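Local coordinates for protein beta-N-acetylhexosaminidase (Streptomyces plicatus, PDB 1JAK) that removes non-reducing-end beta-linked N-acetylhexosamines from glycans as a family 20 glycoside hydrolase, by substrate-assisted catalysis, at residues Q457-V469 against P494-S506. Residues are numbered along the deposited sequence; the frame is centred on the assembly and turned at random.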
loop_
_atom_site.group_PDB
_atom_site.type_symbol
_atom_site.label_atom_id
_atom_site.label_comp_id
_atom_site.label_asym_id
_atom_site.label_seq_id
_atom_site.Cartn_x
_atom_site.Cartn_y
_atom_site.Cartn_z
ATOM N N GLN A 457 -2.952 -9.152 -13.909
ATOM C CA GLN A 457 -2.977 -7.817 -14.497
ATOM C C GLN A 457 -2.580 -6.798 -13.433
ATOM O O GLN A 457 -1.924 -5.797 -13.732
ATOM C CB GLN A 457 -4.369 -7.504 -15.053
ATOM C CG GLN A 457 -4.792 -8.456 -16.163
ATOM C CD GLN A 457 -6.133 -8.099 -16.763
ATOM O OE1 GLN A 457 -7.036 -7.651 -16.060
ATOM N NE2 GLN A 457 -6.278 -8.313 -18.067
ATOM N N LEU A 458 -2.975 -7.050 -12.189
ATOM C CA LEU A 458 -2.597 -6.152 -11.106
ATOM C C LEU A 458 -1.071 -6.138 -11.010
ATOM O O LEU A 458 -0.461 -5.078 -10.869
ATOM C CB LEU A 458 -3.182 -6.618 -9.772
ATOM C CG LEU A 458 -4.704 -6.612 -9.625
ATOM C CD1 LEU A 458 -5.067 -7.061 -8.215
ATOM C CD2 LEU A 458 -5.251 -5.216 -9.899
ATOM N N ASP A 459 -0.454 -7.315 -11.093
ATOM C CA ASP A 459 1.004 -7.404 -11.009
ATOM C C ASP A 459 1.708 -6.638 -12.127
ATOM O O ASP A 459 2.667 -5.905 -11.880
ATOM C CB ASP A 459 1.483 -8.866 -11.060
ATOM C CG ASP A 459 1.203 -9.631 -9.777
ATOM O OD1 ASP A 459 1.151 -9.008 -8.696
ATOM O OD2 ASP A 459 1.053 -10.871 -9.852
ATOM N N TYR A 460 1.236 -6.815 -13.357
ATOM C CA TYR A 460 1.855 -6.158 -14.502
ATOM C C TYR A 460 1.873 -4.633 -14.396
ATOM O O TYR A 460 2.824 -3.988 -14.848
ATOM C CB TYR A 460 1.149 -6.578 -15.793
ATOM C CG TYR A 460 1.737 -5.940 -17.031
ATOM C CD1 TYR A 460 2.922 -6.415 -17.594
ATOM C CD2 TYR A 460 1.121 -4.839 -17.618
ATOM C CE1 TYR A 460 3.480 -5.798 -18.721
ATOM C CE2 TYR A 460 1.665 -4.219 -18.735
ATOM C CZ TYR A 460 2.840 -4.701 -19.281
ATOM O OH TYR A 460 3.366 -4.073 -20.387
ATOM N N MET A 461 0.834 -4.060 -13.794
ATOM C CA MET A 461 0.759 -2.611 -13.645
ATOM C C MET A 461 1.423 -2.136 -12.354
ATOM O O MET A 461 1.920 -1.014 -12.281
ATOM C CB MET A 461 -0.701 -2.144 -13.694
ATOM C CG MET A 461 -1.377 -2.364 -15.053
ATOM S SD MET A 461 -0.439 -1.691 -16.451
ATOM C CE MET A 461 -0.658 0.084 -16.208
ATOM N N ALA A 462 1.449 -2.993 -11.337
ATOM C CA ALA A 462 2.066 -2.623 -10.066
ATOM C C ALA A 462 3.590 -2.718 -10.135
ATOM O O ALA A 462 4.294 -1.888 -9.563
ATOM C CB ALA A 462 1.535 -3.510 -8.947
ATOM N N PHE A 463 4.095 -3.733 -10.833
ATOM C CA PHE A 463 5.539 -3.927 -10.970
ATOM C C PHE A 463 6.005 -3.482 -12.351
ATOM O O PHE A 463 5.362 -3.788 -13.355
ATOM C CB PHE A 463 5.901 -5.399 -10.749
ATOM C CG PHE A 463 5.673 -5.876 -9.339
ATOM C CD1 PHE A 463 4.404 -6.261 -8.912
ATOM C CD2 PHE A 463 6.728 -5.930 -8.435
ATOM C CE1 PHE A 463 4.191 -6.695 -7.603
ATOM C CE2 PHE A 463 6.526 -6.361 -7.123
ATOM C CZ PHE A 463 5.253 -6.744 -6.707
ATOM N N PRO A 464 7.198 -2.872 -12.440
ATOM C CA PRO A 464 8.182 -2.560 -11.397
ATOM C C PRO A 464 8.145 -1.218 -10.658
ATOM O O PRO A 464 9.115 -0.876 -9.984
ATOM C CB PRO A 464 9.492 -2.723 -12.147
ATOM C CG PRO A 464 9.156 -2.037 -13.448
ATOM C CD PRO A 464 7.745 -2.548 -13.772
ATOM N N ARG A 465 7.060 -0.458 -10.760
ATOM C CA ARG A 465 7.010 0.835 -10.080
ATOM C C ARG A 465 6.719 0.774 -8.578
ATOM O O ARG A 465 7.101 1.679 -7.831
ATOM C CB ARG A 465 5.992 1.747 -10.775
ATOM C CG ARG A 465 6.405 2.135 -12.196
ATOM C CD ARG A 465 5.305 2.901 -12.935
ATOM N NE ARG A 465 4.103 2.087 -13.111
ATOM C CZ ARG A 465 3.080 2.417 -13.892
ATOM N NH1 ARG A 465 3.100 3.550 -14.582
ATOM N NH2 ARG A 465 2.030 1.611 -13.983
ATOM N N LEU A 466 6.058 -0.292 -8.133
ATOM C CA LEU A 466 5.707 -0.445 -6.720
ATOM C C LEU A 466 6.889 -0.320 -5.747
ATOM O O LEU A 466 6.796 0.381 -4.739
ATOM C CB LEU A 466 4.999 -1.790 -6.501
ATOM C CG LEU A 466 4.467 -2.069 -5.093
ATOM C CD1 LEU A 466 3.300 -1.142 -4.782
ATOM C CD2 LEU A 466 4.023 -3.525 -5.004
ATOM N N PRO A 467 8.014 -1.003 -6.026
ATOM C CA PRO A 467 9.164 -0.907 -5.116
ATOM C C PRO A 467 9.714 0.518 -5.017
ATOM O O PRO A 467 10.182 0.944 -3.959
ATOM C CB PRO A 467 10.188 -1.862 -5.737
ATOM C CG PRO A 467 9.343 -2.844 -6.492
ATOM C CD PRO A 467 8.277 -1.970 -7.105
ATOM N N GLY A 468 9.655 1.243 -6.129
ATOM C CA GLY A 468 10.162 2.604 -6.162
ATOM C C GLY A 468 9.438 3.552 -5.226
ATOM O O GLY A 468 10.071 4.362 -4.546
ATOM N N VAL A 469 8.112 3.467 -5.187
ATOM C CA VAL A 469 7.343 4.342 -4.310
ATOM C C VAL A 469 7.624 3.977 -2.852
ATOM O O VAL A 469 7.635 4.841 -1.973
ATOM C CB VAL A 469 5.838 4.238 -4.597
ATOM C CG1 VAL A 469 5.071 5.246 -3.741
ATOM C CG2 VAL A 469 5.584 4.496 -6.082
ATOM N N PRO A 494 15.083 -11.759 -11.635
ATOM C CA PRO A 494 15.071 -13.201 -11.361
ATOM C C PRO A 494 14.177 -13.609 -10.193
ATOM O O PRO A 494 13.643 -14.718 -10.175
ATOM C CB PRO A 494 16.548 -13.520 -11.126
ATOM C CG PRO A 494 17.090 -12.238 -10.580
ATOM C CD PRO A 494 16.434 -11.201 -11.456
ATOM N N TYR A 495 14.016 -12.716 -9.219
ATOM C CA TYR A 495 13.161 -13.005 -8.074
ATOM C C TYR A 495 11.698 -13.026 -8.514
ATOM O O TYR A 495 10.942 -13.929 -8.158
ATOM C CB TYR A 495 13.342 -11.947 -6.977
ATOM C CG TYR A 495 14.702 -11.965 -6.315
ATOM C CD1 TYR A 495 15.817 -11.429 -6.955
ATOM C CD2 TYR A 495 14.875 -12.535 -5.053
ATOM C CE1 TYR A 495 17.076 -11.458 -6.359
ATOM C CE2 TYR A 495 16.128 -12.571 -4.444
ATOM C CZ TYR A 495 17.223 -12.031 -5.105
ATOM O OH TYR A 495 18.470 -12.068 -4.519
ATOM N N TRP A 496 11.301 -12.029 -9.298
ATOM C CA TRP A 496 9.924 -11.963 -9.761
ATOM C C TRP A 496 9.593 -13.129 -10.685
ATOM O O TRP A 496 8.503 -13.696 -10.612
ATOM C CB TRP A 496 9.663 -10.618 -10.445
ATOM C CG TRP A 496 9.784 -9.470 -9.483
ATOM C CD1 TRP A 496 9.583 -9.514 -8.129
ATOM C CD2 TRP A 496 10.076 -8.104 -9.798
ATOM N NE1 TRP A 496 9.731 -8.263 -7.585
ATOM C CE2 TRP A 496 10.033 -7.377 -8.585
ATOM C CE3 TRP A 496 10.369 -7.422 -10.986
ATOM C CZ2 TRP A 496 10.271 -5.999 -8.527
ATOM C CZ3 TRP A 496 10.608 -6.048 -10.928
ATOM C CH2 TRP A 496 10.555 -5.354 -9.704
ATOM N N GLU A 497 10.539 -13.493 -11.544
ATOM C CA GLU A 497 10.342 -14.614 -12.457
ATOM C C GLU A 497 10.132 -15.896 -11.657
ATOM O O GLU A 497 9.212 -16.666 -11.928
ATOM C CB GLU A 497 11.560 -14.764 -13.374
ATOM C CG GLU A 497 11.657 -13.688 -14.446
ATOM C CD GLU A 497 12.980 -13.719 -15.185
ATOM O OE1 GLU A 497 13.616 -14.793 -15.229
ATOM O OE2 GLU A 497 13.377 -12.668 -15.733
ATOM N N ALA A 498 10.985 -16.114 -10.662
ATOM C CA ALA A 498 10.892 -17.301 -9.822
ATOM C C ALA A 498 9.606 -17.312 -8.997
ATOM O O ALA A 498 9.053 -18.376 -8.710
ATOM C CB ALA A 498 12.107 -17.381 -8.901
ATOM N N ALA A 499 9.127 -16.125 -8.629
ATOM C CA ALA A 499 7.913 -15.993 -7.826
ATOM C C ALA A 499 6.628 -15.976 -8.652
ATOM O O ALA A 499 5.528 -16.028 -8.098
ATOM C CB ALA A 499 7.994 -14.724 -6.978
ATOM N N GLY A 500 6.764 -15.898 -9.971
ATOM C CA GLY A 500 5.591 -15.872 -10.826
ATOM C C GLY A 500 4.918 -14.513 -10.829
ATOM O O GLY A 500 3.707 -14.404 -11.028
ATOM N N ILE A 501 5.706 -13.469 -10.597
ATOM C CA ILE A 501 5.181 -12.110 -10.584
ATOM C C ILE A 501 5.449 -11.453 -11.933
ATOM O O ILE A 501 6.594 -11.165 -12.280
ATOM C CB ILE A 501 5.844 -11.265 -9.473
ATOM C CG1 ILE A 501 5.502 -11.857 -8.102
ATOM C CG2 ILE A 501 5.383 -9.808 -9.575
ATOM C CD1 ILE A 501 6.171 -11.156 -6.931
ATOM N N ASP A 502 4.394 -11.224 -12.703
ATOM C CA ASP A 502 4.572 -10.593 -13.998
ATOM C C ASP A 502 4.894 -9.125 -13.763
ATOM O O ASP A 502 4.424 -8.523 -12.797
ATOM C CB ASP A 502 3.309 -10.739 -14.848
ATOM C CG ASP A 502 3.532 -10.338 -16.296
ATOM O OD1 ASP A 502 4.667 -10.515 -16.800
ATOM O OD2 ASP A 502 2.571 -9.861 -16.936
ATOM N N PHE A 503 5.723 -8.558 -14.630
ATOM C CA PHE A 503 6.100 -7.161 -14.506
ATOM C C PHE A 503 6.486 -6.607 -15.864
ATOM O O PHE A 503 6.863 -7.355 -16.767
ATOM C CB PHE A 503 7.277 -6.989 -13.532
ATOM C CG PHE A 503 8.566 -7.624 -13.998
ATOM C CD1 PHE A 503 8.767 -8.996 -13.881
ATOM C CD2 PHE A 503 9.580 -6.842 -14.547
ATOM C CE1 PHE A 503 9.962 -9.583 -14.303
ATOM C CE2 PHE A 503 10.781 -7.419 -14.974
ATOM C CZ PHE A 503 10.972 -8.792 -14.851
ATOM N N TYR A 504 6.378 -5.291 -15.999
ATOM C CA TYR A 504 6.725 -4.606 -17.233
ATOM C C TYR A 504 8.244 -4.486 -17.329
ATOM O O TYR A 504 8.882 -3.876 -16.469
ATOM C CB TYR A 504 6.086 -3.216 -17.236
ATOM C CG TYR A 504 6.607 -2.276 -18.299
ATOM C CD1 TYR A 504 6.443 -2.563 -19.654
ATOM C CD2 TYR A 504 7.237 -1.082 -17.948
ATOM C CE1 TYR A 504 6.892 -1.678 -20.637
ATOM C CE2 TYR A 504 7.688 -0.189 -18.924
ATOM C CZ TYR A 504 7.511 -0.495 -20.263
ATOM O OH TYR A 504 7.949 0.386 -21.230
ATOM N N ARG A 505 8.819 -5.075 -18.372
ATOM C CA ARG A 505 10.263 -5.024 -18.570
ATOM C C ARG A 505 10.660 -3.710 -19.232
ATOM O O ARG A 505 11.011 -3.663 -20.415
ATOM C CB ARG A 505 10.723 -6.211 -19.420
ATOM C CG ARG A 505 10.615 -7.557 -18.708
ATOM C CD ARG A 505 11.071 -8.687 -19.617
ATOM N NE ARG A 505 12.446 -8.491 -20.066
ATOM C CZ ARG A 505 13.524 -8.820 -19.361
ATOM N NH1 ARG A 505 13.395 -9.373 -18.160
ATOM N NH2 ARG A 505 14.734 -8.584 -19.852
ATOM N N SER A 506 10.604 -2.641 -18.448
ATOM C CA SER A 506 10.938 -1.310 -18.932
ATOM C C SER A 506 12.312 -1.225 -19.575
ATOM O O SER A 506 13.294 -1.733 -19.037
ATOM C CB SER A 506 10.875 -0.305 -17.786
ATOM O OG SER A 506 11.334 0.964 -18.218
HETATM O O HOH W 1 1.806 -12.286 -12.022
#
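Phe463 and Tyr504 join the two backbones where helix 455-462 has just ended: Tyr504 N donates to Phe463 O at 3.2 Å, nearly straight at 173° although the donor lies above the carbonyl plane, and CA of Tyr460 comes within 4.4 Å of CA of Phe503. The Phe463 ring has Ile501 over one face and Trp496 at its edge. With chi1 at -63°, Ile501 keeps CG1 beside its backbone N and turns CG2 over the Phe463 face, 3.8 Å from the ring centroid, a CH-pi contact. The edge of the same ring meets the face of Trp496 in a T-shaped pair, planes at 72° and Phe463 CD2 3.5 Å from Trp496 CZ2. The six-membered end of the indole also takes Pro464 CB, 3.7 Å from CZ3, while Pro467 CG reaches its edge. Replacing Trp496 with an alanine would probably leave the Phe463 edge without its aromatic partner, open a gap beside both prolines and lose the NE1 hydrogen bond to Tyr186. Segment 494-506 runs from the C-terminal helix 493-499 across the outside of the catalytic alpha/beta barrel, against the break between helices 455-462 and 465-474, where the peptide before Pro464 is cis. Gly500, with positive phi, ends helix 493-499 in a Schellman motif. A water accepting from Asp502 N lies within bonding distance of Gly500 O and Asp459 OD2, the latter salt-bridged to Arg178 and Arg182. Tyr460 CE1 packs 4.0 Å from Tyr504 CB, and Tyr504 OH is hydrogen-bonded to Glu419.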